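Local coordinates for nucleosome assembly protein 1, putative (PDB 3FS3) that probably binds histones as a chaperone of the nucleosome assembly protein family, acting in chromatin assembly, at residues A[177-182]-A[268-273]; A[104-109]-A[136-141]; A[120-125]-A[286-291]. All blocks are in the same frame, centred on the assembly; numbering follows the deposited sequence.

Contact 1 of 3, residues A[177-182]-A[268-273]; sequences KTYHMK and EGDYEV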
# COMPACT_ATOMS: atom_id res chain seq x y z
N LYS A 177 -10.41 18.94 -5.67
CA LYS A 177 -9.73 18.69 -4.42
C LYS A 177 -8.32 18.26 -4.82
O LYS A 177 -8.15 17.27 -5.53
CB LYS A 177 -10.43 17.57 -3.65
CG LYS A 177 -9.84 17.28 -2.28
CD LYS A 177 -10.13 18.39 -1.30
CE LYS A 177 -9.56 18.09 0.08
NZ LYS A 177 -10.36 17.12 0.86
N THR A 178 -7.32 19.02 -4.38
CA THR A 178 -5.93 18.73 -4.70
C THR A 178 -5.17 18.14 -3.52
O THR A 178 -5.09 18.75 -2.45
CB THR A 178 -5.20 20.00 -5.17
OG1 THR A 178 -5.95 20.62 -6.22
CG2 THR A 178 -3.81 19.65 -5.70
N TYR A 179 -4.60 16.96 -3.72
CA TYR A 179 -3.82 16.30 -2.67
C TYR A 179 -2.34 16.45 -3.00
O TYR A 179 -1.85 15.87 -3.97
CB TYR A 179 -4.20 14.82 -2.58
CG TYR A 179 -5.56 14.61 -1.95
CD1 TYR A 179 -5.71 14.54 -0.57
CD2 TYR A 179 -6.70 14.60 -2.74
CE1 TYR A 179 -6.98 14.46 0.01
CE2 TYR A 179 -7.97 14.52 -2.18
CZ TYR A 179 -8.10 14.45 -0.81
OH TYR A 179 -9.36 14.40 -0.26
N HIS A 180 -1.65 17.24 -2.18
CA HIS A 180 -0.21 17.48 -2.35
C HIS A 180 0.57 16.47 -1.54
O HIS A 180 0.40 16.37 -0.33
CB HIS A 180 0.14 18.90 -1.89
CG HIS A 180 -0.36 19.97 -2.81
ND1 HIS A 180 0.26 20.28 -4.00
CD2 HIS A 180 -1.43 20.80 -2.72
CE1 HIS A 180 -0.40 21.26 -4.60
NE2 HIS A 180 -1.42 21.59 -3.85
N MET A 181 1.44 15.71 -2.21
CA MET A 181 2.21 14.70 -1.50
C MET A 181 3.64 14.50 -1.99
O MET A 181 3.97 14.82 -3.13
CB MET A 181 1.45 13.38 -1.57
CG MET A 181 0.02 13.53 -1.12
SD MET A 181 -0.98 12.19 -1.67
CE MET A 181 -0.55 10.97 -0.43
N LYS A 182 4.47 13.97 -1.09
CA LYS A 182 5.89 13.71 -1.37
C LYS A 182 6.13 13.21 -2.79
O LYS A 182 7.07 13.65 -3.45
CB LYS A 182 6.44 12.70 -0.37
N GLU A 268 -7.27 11.74 7.99
CA GLU A 268 -7.22 10.32 7.64
C GLU A 268 -8.47 9.86 6.89
O GLU A 268 -8.37 9.22 5.85
CB GLU A 268 -7.07 9.46 8.90
CG GLU A 268 -5.63 9.09 9.26
CD GLU A 268 -5.57 8.18 10.49
OE1 GLU A 268 -6.18 7.09 10.46
OE2 GLU A 268 -4.91 8.56 11.48
N GLY A 269 -9.64 10.17 7.45
CA GLY A 269 -10.88 9.76 6.82
C GLY A 269 -11.10 10.39 5.46
O GLY A 269 -11.66 9.76 4.56
N ASP A 270 -10.66 11.63 5.33
CA ASP A 270 -10.80 12.38 4.09
C ASP A 270 -9.93 11.78 3.00
O ASP A 270 -10.36 11.64 1.85
CB ASP A 270 -10.41 13.84 4.34
CG ASP A 270 -10.55 14.70 3.10
OD1 ASP A 270 -9.70 14.56 2.20
OD2 ASP A 270 -11.50 15.51 3.04
N TYR A 271 -8.70 11.43 3.36
CA TYR A 271 -7.78 10.85 2.40
C TYR A 271 -8.28 9.47 1.99
O TYR A 271 -8.07 9.04 0.86
CB TYR A 271 -6.39 10.73 3.01
CG TYR A 271 -5.36 10.26 2.02
CD1 TYR A 271 -4.96 11.08 0.96
CD2 TYR A 271 -4.79 8.99 2.12
CE1 TYR A 271 -4.02 10.63 0.03
CE2 TYR A 271 -3.86 8.54 1.19
CZ TYR A 271 -3.48 9.37 0.15
OH TYR A 271 -2.57 8.92 -0.78
N GLU A 272 -8.92 8.77 2.92
CA GLU A 272 -9.43 7.44 2.64
C GLU A 272 -10.53 7.54 1.59
O GLU A 272 -10.60 6.73 0.66
CB GLU A 272 -9.99 6.80 3.92
CG GLU A 272 -10.05 5.28 3.88
CD GLU A 272 -10.80 4.69 5.05
OE1 GLU A 272 -10.60 5.17 6.19
OE2 GLU A 272 -11.58 3.74 4.84
N VAL A 273 -11.38 8.54 1.74
CA VAL A 273 -12.46 8.76 0.78
C VAL A 273 -11.89 9.10 -0.59
O VAL A 273 -12.29 8.52 -1.60
CB VAL A 273 -13.39 9.91 1.22
CG1 VAL A 273 -14.38 10.23 0.12
CG2 VAL A 273 -14.11 9.52 2.50

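Contact 2 of 3, residues A[104-109]-A[136-141]; sequences AKIGTP and ILVYLN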
# COMPACT_ATOMS: atom_id res chain seq x y z
N ALA A 104 -27.98 19.86 -20.66
CA ALA A 104 -29.14 19.58 -19.83
C ALA A 104 -28.94 20.06 -18.39
O ALA A 104 -27.81 20.19 -17.92
CB ALA A 104 -29.45 18.09 -19.84
N LYS A 105 -30.05 20.31 -17.70
CA LYS A 105 -29.99 20.76 -16.32
C LYS A 105 -30.08 19.58 -15.35
O LYS A 105 -30.78 19.66 -14.33
CB LYS A 105 -31.10 21.77 -16.03
CG LYS A 105 -30.98 23.06 -16.83
CD LYS A 105 -31.76 24.20 -16.16
CE LYS A 105 -33.25 23.88 -16.05
NZ LYS A 105 -33.98 24.95 -15.29
N ILE A 106 -29.39 18.49 -15.67
CA ILE A 106 -29.39 17.33 -14.79
C ILE A 106 -28.11 16.52 -15.02
O ILE A 106 -27.56 16.51 -16.12
CB ILE A 106 -30.65 16.45 -15.00
CG1 ILE A 106 -30.78 15.46 -13.84
CG2 ILE A 106 -30.59 15.72 -16.33
CD1 ILE A 106 -31.00 16.13 -12.47
N GLY A 107 -27.63 15.88 -13.96
CA GLY A 107 -26.41 15.10 -14.07
C GLY A 107 -26.60 13.86 -14.91
O GLY A 107 -27.66 13.24 -14.84
N THR A 108 -25.61 13.51 -15.72
CA THR A 108 -25.67 12.31 -16.57
C THR A 108 -27.10 12.02 -17.05
O THR A 108 -27.68 10.99 -16.71
CB THR A 108 -25.13 11.08 -15.79
OG1 THR A 108 -25.97 10.82 -14.65
CG2 THR A 108 -23.72 11.34 -15.29
N PRO A 109 -27.68 12.91 -17.87
CA PRO A 109 -29.04 12.71 -18.37
C PRO A 109 -29.31 11.42 -19.13
O PRO A 109 -30.45 10.96 -19.17
CB PRO A 109 -29.29 13.96 -19.22
CG PRO A 109 -27.91 14.30 -19.72
CD PRO A 109 -27.05 14.09 -18.50
N ILE A 136 -28.23 16.90 -4.40
CA ILE A 136 -27.17 17.67 -5.04
C ILE A 136 -26.34 16.75 -5.96
O ILE A 136 -26.02 17.12 -7.10
CB ILE A 136 -26.25 18.33 -3.99
CG1 ILE A 136 -27.08 19.21 -3.05
CG2 ILE A 136 -25.20 19.21 -4.67
CD1 ILE A 136 -26.29 19.79 -1.89
N LEU A 137 -26.05 15.55 -5.48
CA LEU A 137 -25.24 14.60 -6.23
C LEU A 137 -25.87 14.10 -7.54
O LEU A 137 -25.17 13.61 -8.42
CB LEU A 137 -24.87 13.42 -5.31
CG LEU A 137 -23.94 13.79 -4.15
CD1 LEU A 137 -23.85 12.61 -3.17
CD2 LEU A 137 -22.53 14.15 -4.68
N VAL A 138 -27.19 14.22 -7.67
CA VAL A 138 -27.86 13.80 -8.89
C VAL A 138 -27.48 14.72 -10.06
O VAL A 138 -27.74 14.39 -11.21
CB VAL A 138 -29.40 13.82 -8.73
CG1 VAL A 138 -29.84 12.80 -7.66
CG2 VAL A 138 -29.89 15.22 -8.38
N TYR A 139 -26.86 15.86 -9.75
CA TYR A 139 -26.43 16.80 -10.79
C TYR A 139 -25.00 16.49 -11.24
O TYR A 139 -24.47 17.13 -12.14
CB TYR A 139 -26.50 18.23 -10.26
CG TYR A 139 -27.91 18.76 -10.16
CD1 TYR A 139 -28.52 19.36 -11.26
CD2 TYR A 139 -28.66 18.61 -8.99
CE1 TYR A 139 -29.85 19.80 -11.21
CE2 TYR A 139 -30.00 19.04 -8.93
CZ TYR A 139 -30.58 19.63 -10.04
OH TYR A 139 -31.90 20.02 -10.03
N LEU A 140 -24.39 15.49 -10.61
CA LEU A 140 -23.02 15.11 -10.93
C LEU A 140 -22.94 14.56 -12.37
O LEU A 140 -23.68 13.65 -12.73
CB LEU A 140 -22.54 14.09 -9.88
CG LEU A 140 -21.06 14.01 -9.50
CD1 LEU A 140 -20.48 15.41 -9.35
CD2 LEU A 140 -20.90 13.22 -8.21
N ASN A 141 -22.07 15.15 -13.19
CA ASN A 141 -21.88 14.72 -14.58
C ASN A 141 -20.65 13.85 -14.73
O ASN A 141 -20.62 12.96 -15.58
CB ASN A 141 -21.71 15.91 -15.53
CG ASN A 141 -23.03 16.43 -16.08
OD1 ASN A 141 -24.07 15.76 -15.98
ND2 ASN A 141 -22.99 17.60 -16.69
O HOH W 1 -25.81 17.95 -17.95
O HOH W 2 -28.96 12.64 -12.44
O HOH W 3 -25.02 11.30 -12.27

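Contact 3 of 3, residues A[120-125]-A[286-291]; sequences RNNNTV and VDYYLG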
# COMPACT_ATOMS: atom_id res chain seq x y z
N ARG A 120 -22.95 5.53 -3.80
CA ARG A 120 -23.76 4.89 -2.76
C ARG A 120 -23.39 3.43 -2.57
O ARG A 120 -23.30 2.95 -1.44
CB ARG A 120 -25.25 4.98 -3.10
CG ARG A 120 -25.97 6.20 -2.53
CD ARG A 120 -25.92 6.18 -1.01
NE ARG A 120 -26.79 7.19 -0.41
CZ ARG A 120 -26.70 7.59 0.85
NH1 ARG A 120 -25.77 7.06 1.64
NH2 ARG A 120 -27.52 8.52 1.33
N ASN A 121 -23.16 2.73 -3.68
CA ASN A 121 -22.81 1.32 -3.64
C ASN A 121 -21.39 1.00 -3.17
O ASN A 121 -20.97 -0.16 -3.21
CB ASN A 121 -23.06 0.67 -5.01
CG ASN A 121 -24.54 0.60 -5.36
OD1 ASN A 121 -25.38 0.44 -4.49
ND2 ASN A 121 -24.86 0.73 -6.65
N ASN A 122 -20.65 2.01 -2.74
CA ASN A 122 -19.30 1.78 -2.22
C ASN A 122 -19.35 2.10 -0.73
O ASN A 122 -19.62 3.23 -0.34
CB ASN A 122 -18.28 2.68 -2.93
CG ASN A 122 -16.93 2.68 -2.23
OD1 ASN A 122 -16.79 3.20 -1.13
ND2 ASN A 122 -15.93 2.09 -2.88
N ASN A 123 -19.10 1.09 0.09
CA ASN A 123 -19.15 1.22 1.55
C ASN A 123 -18.47 2.46 2.12
O ASN A 123 -19.12 3.28 2.77
CB ASN A 123 -18.55 -0.01 2.22
CG ASN A 123 -19.17 -1.30 1.72
OD1 ASN A 123 -20.38 -1.39 1.52
ND2 ASN A 123 -18.34 -2.33 1.54
N THR A 124 -17.17 2.59 1.87
CA THR A 124 -16.39 3.72 2.36
C THR A 124 -17.00 5.09 2.04
O THR A 124 -17.17 5.92 2.93
CB THR A 124 -14.95 3.69 1.80
OG1 THR A 124 -14.34 2.43 2.12
CG2 THR A 124 -14.11 4.80 2.40
N VAL A 125 -17.32 5.32 0.77
CA VAL A 125 -17.89 6.59 0.34
C VAL A 125 -19.33 6.77 0.79
O VAL A 125 -19.77 7.88 1.10
CB VAL A 125 -17.86 6.74 -1.19
CG1 VAL A 125 -18.54 8.05 -1.60
CG2 VAL A 125 -16.42 6.70 -1.69
N VAL A 286 -19.22 2.02 -13.39
CA VAL A 286 -20.44 1.31 -13.74
C VAL A 286 -20.69 0.05 -12.92
O VAL A 286 -21.84 -0.27 -12.64
CB VAL A 286 -20.48 0.95 -15.26
CG1 VAL A 286 -19.49 -0.18 -15.58
CG2 VAL A 286 -21.90 0.55 -15.64
N ASP A 287 -19.63 -0.64 -12.52
CA ASP A 287 -19.78 -1.85 -11.72
C ASP A 287 -20.29 -1.52 -10.32
O ASP A 287 -20.96 -2.34 -9.68
CB ASP A 287 -18.47 -2.64 -11.66
CG ASP A 287 -18.22 -3.42 -12.93
OD1 ASP A 287 -19.16 -3.57 -13.73
OD2 ASP A 287 -17.09 -3.91 -13.12
N TYR A 288 -19.95 -0.33 -9.84
CA TYR A 288 -20.46 0.09 -8.54
C TYR A 288 -21.92 0.46 -8.77
O TYR A 288 -22.80 0.06 -8.00
CB TYR A 288 -19.67 1.29 -8.01
CG TYR A 288 -18.48 0.87 -7.20
CD1 TYR A 288 -18.63 0.29 -5.94
CD2 TYR A 288 -17.19 0.99 -7.72
CE1 TYR A 288 -17.53 -0.17 -5.21
CE2 TYR A 288 -16.08 0.54 -7.00
CZ TYR A 288 -16.26 -0.04 -5.75
OH TYR A 288 -15.16 -0.48 -5.05
N TYR A 289 -22.19 1.20 -9.84
CA TYR A 289 -23.57 1.58 -10.16
C TYR A 289 -24.43 0.32 -10.12
O TYR A 289 -25.46 0.29 -9.44
CB TYR A 289 -23.63 2.21 -11.55
CG TYR A 289 -25.04 2.39 -12.07
CD1 TYR A 289 -25.76 3.55 -11.82
CD2 TYR A 289 -25.65 1.38 -12.82
CE1 TYR A 289 -27.07 3.71 -12.32
CE2 TYR A 289 -26.94 1.53 -13.31
CZ TYR A 289 -27.65 2.69 -13.06
OH TYR A 289 -28.92 2.83 -13.58
N LEU A 290 -24.01 -0.72 -10.84
CA LEU A 290 -24.73 -1.99 -10.89
C LEU A 290 -24.66 -2.75 -9.56
O LEU A 290 -25.39 -3.71 -9.36
CB LEU A 290 -24.17 -2.90 -12.00
CG LEU A 290 -24.42 -2.52 -13.46
CD1 LEU A 290 -23.70 -3.48 -14.38
CD2 LEU A 290 -25.92 -2.54 -13.74
N GLY A 291 -23.77 -2.32 -8.68
CA GLY A 291 -23.63 -2.96 -7.38
C GLY A 291 -23.10 -4.38 -7.42
O GLY A 291 -23.38 -5.18 -6.53

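Contact 1 of 3, residues A[177-182]-A[268-273]
D270 OD1 is gripped by two donors from the strand: the Y179 hydroxyl gives it a very short hydrogen bond, OH to OD1 2.5 Å, and the K177 ammonium adds a weak one. K177 NZ also lies 2.9 Å from D270 OD2, so the salt bridge spans both oxygens. K177 and D270 meet tip to tip; the strongest polar partner of NZ, however, is the backbone oxygen of F240, outside the two segments. OD1 lies at the edge of the Y179 ring, near its plane, while the carboxylate is turned 46° from that plane.

Beside this polar cluster the aromatic carbons take over. Y271, whose CG is anti to the backbone N (chi1 -174°), brings its ring edge toward the face of Y179 in an offset edge-to-face pair, with Y271 CD1 3.9 Å from Y179 CD1 and the planes 69° apart. M181 follows as a Met-aromatic partner, its SD 5.0 Å from the centroid of the Y271 ring and oblique to it. A long flexible thioether suits this place because it can reach across to a tilted ring.

Strand 174-181 and helix 260-289 are thus joined by charge and ring packing together. With K177 and Y179 buried, the paired lysine and tyrosine hydroxyl probably stabilise D270 as a carboxylate.

Contact 2 of 3, residues A[104-109]-A[136-141]
I106 leans across to V138 and Y139 with one branch of its side chain. CB points away from the opposite segment, but CG1, anti to the backbone N (chi1 -166°), turns back and passes the V138 carbonyl. CD1 at the tip then rests over a face of the Y139 ring, offset toward its rim: it is 4.0 Å from Y139 CE1 and 18° off the ring normal, a CH-pi contact. The same methyl lies 4.3 Å from V138 CG2. A branched aliphatic chain fits here, having a methyl to lay on the ring and no polar end to satisfy.

G107 follows, packed against the backbone of 138-140, where a CB would collide with V138 O and L140 O. Its N gives a weak hydrogen bond to V138 O, 3.1 Å away. The stronger tie is the side-chain amide of N141: OD1 accepts from T108 N at 2.7 Å, with the donor in the carbonyl plane, while ND2 donates to a water that also reaches A104 O and I106 O. Asparagine suits this position by offering an acceptor and a donor from one amide. Two further waters bridge G107 O to V138 O and T108 OG1 to L140 O, and T108 OG1 also bonds to L111 O.

The loop after helix 49-99 thereby docks on the type I beta turn, L137 to L140, that leads from helix 131-137 into strand 140-147, an edge strand, within this chain, of the antiparallel sheet in this NAP-family fold.

Contact 3 of 3, residues A[120-125]-A[286-291]
N122 and Y288 form the close, buried side of this contact. N122 CB lies 3.7 Å from Y288 CE1, and its amide crosses the tyrosine obliquely, the two planes 52° apart, with ND2 3.6 Å from Y288 CZ. The main-chain oxygen of N121 meets the same ring at its edge, in plane. Tyrosine suits the site because its flat ring offers carbon surface to N122 CB, with its hydroxyl at the far end; A118 and R280 also touch it.

The other end of the N122 amide is engaged within its own segment. N122 occupies the N-cap of helix 123-126, with CG anti to the backbone N, and its OD1 accepts from V125 N at 2.9 Å in a nearly straight bond of 177°. Asparagine is a common N-cap residue, its short side chain carrying an acceptor to the first turn. The opposite segment finishes a helix instead: G291, with positive phi, closes the end of helix 260-289 in a Schellman motif, and G291 N bonds to Y288 O at 2.7 Å. Glycine adopts such a backbone shape without strain.

The exposed side, carried by N121 and G291, is more solvent-facing and polar, and holds the direct hydrogen bond between the segments. N121 CB points toward the helix end, and ND2 donates to Y288 O at 2.6 Å, bent to 140° and tilted out of both the carbonyl and the amide plane. Y288 O thus receives two donors, N121 ND2 and G291 N, from opposite faces of its plane.

Beyond this contact the helix end meets the second subunit: Y289, which also meets F114, packs on L47 and D287 OD2 is hydrogen-bonded to Y66 OH, L47 and Y66 both being of that subunit.

Contacts 1 and 3 both use helix 260-289, its N-terminal half against the sheet and its C-terminal end against segment 120-125, and they touch where E272 packs on T124. Contact 1 is partly buried, lies nearest the chain centre and relies on a salt bridge and aromatic rings; contact 3 is largely buried but has an exposed rim at N121 and G291, relies on helix-end chemistry, caps and carbonyl bonds, and lies next to the second subunit. Contact 2, also partly buried, is the more hydrated, with waters and backbone groups doing much of the bonding; its centre lies about 20 Å from that of the chain. It shares the sheet with contact 1, though at a different strand.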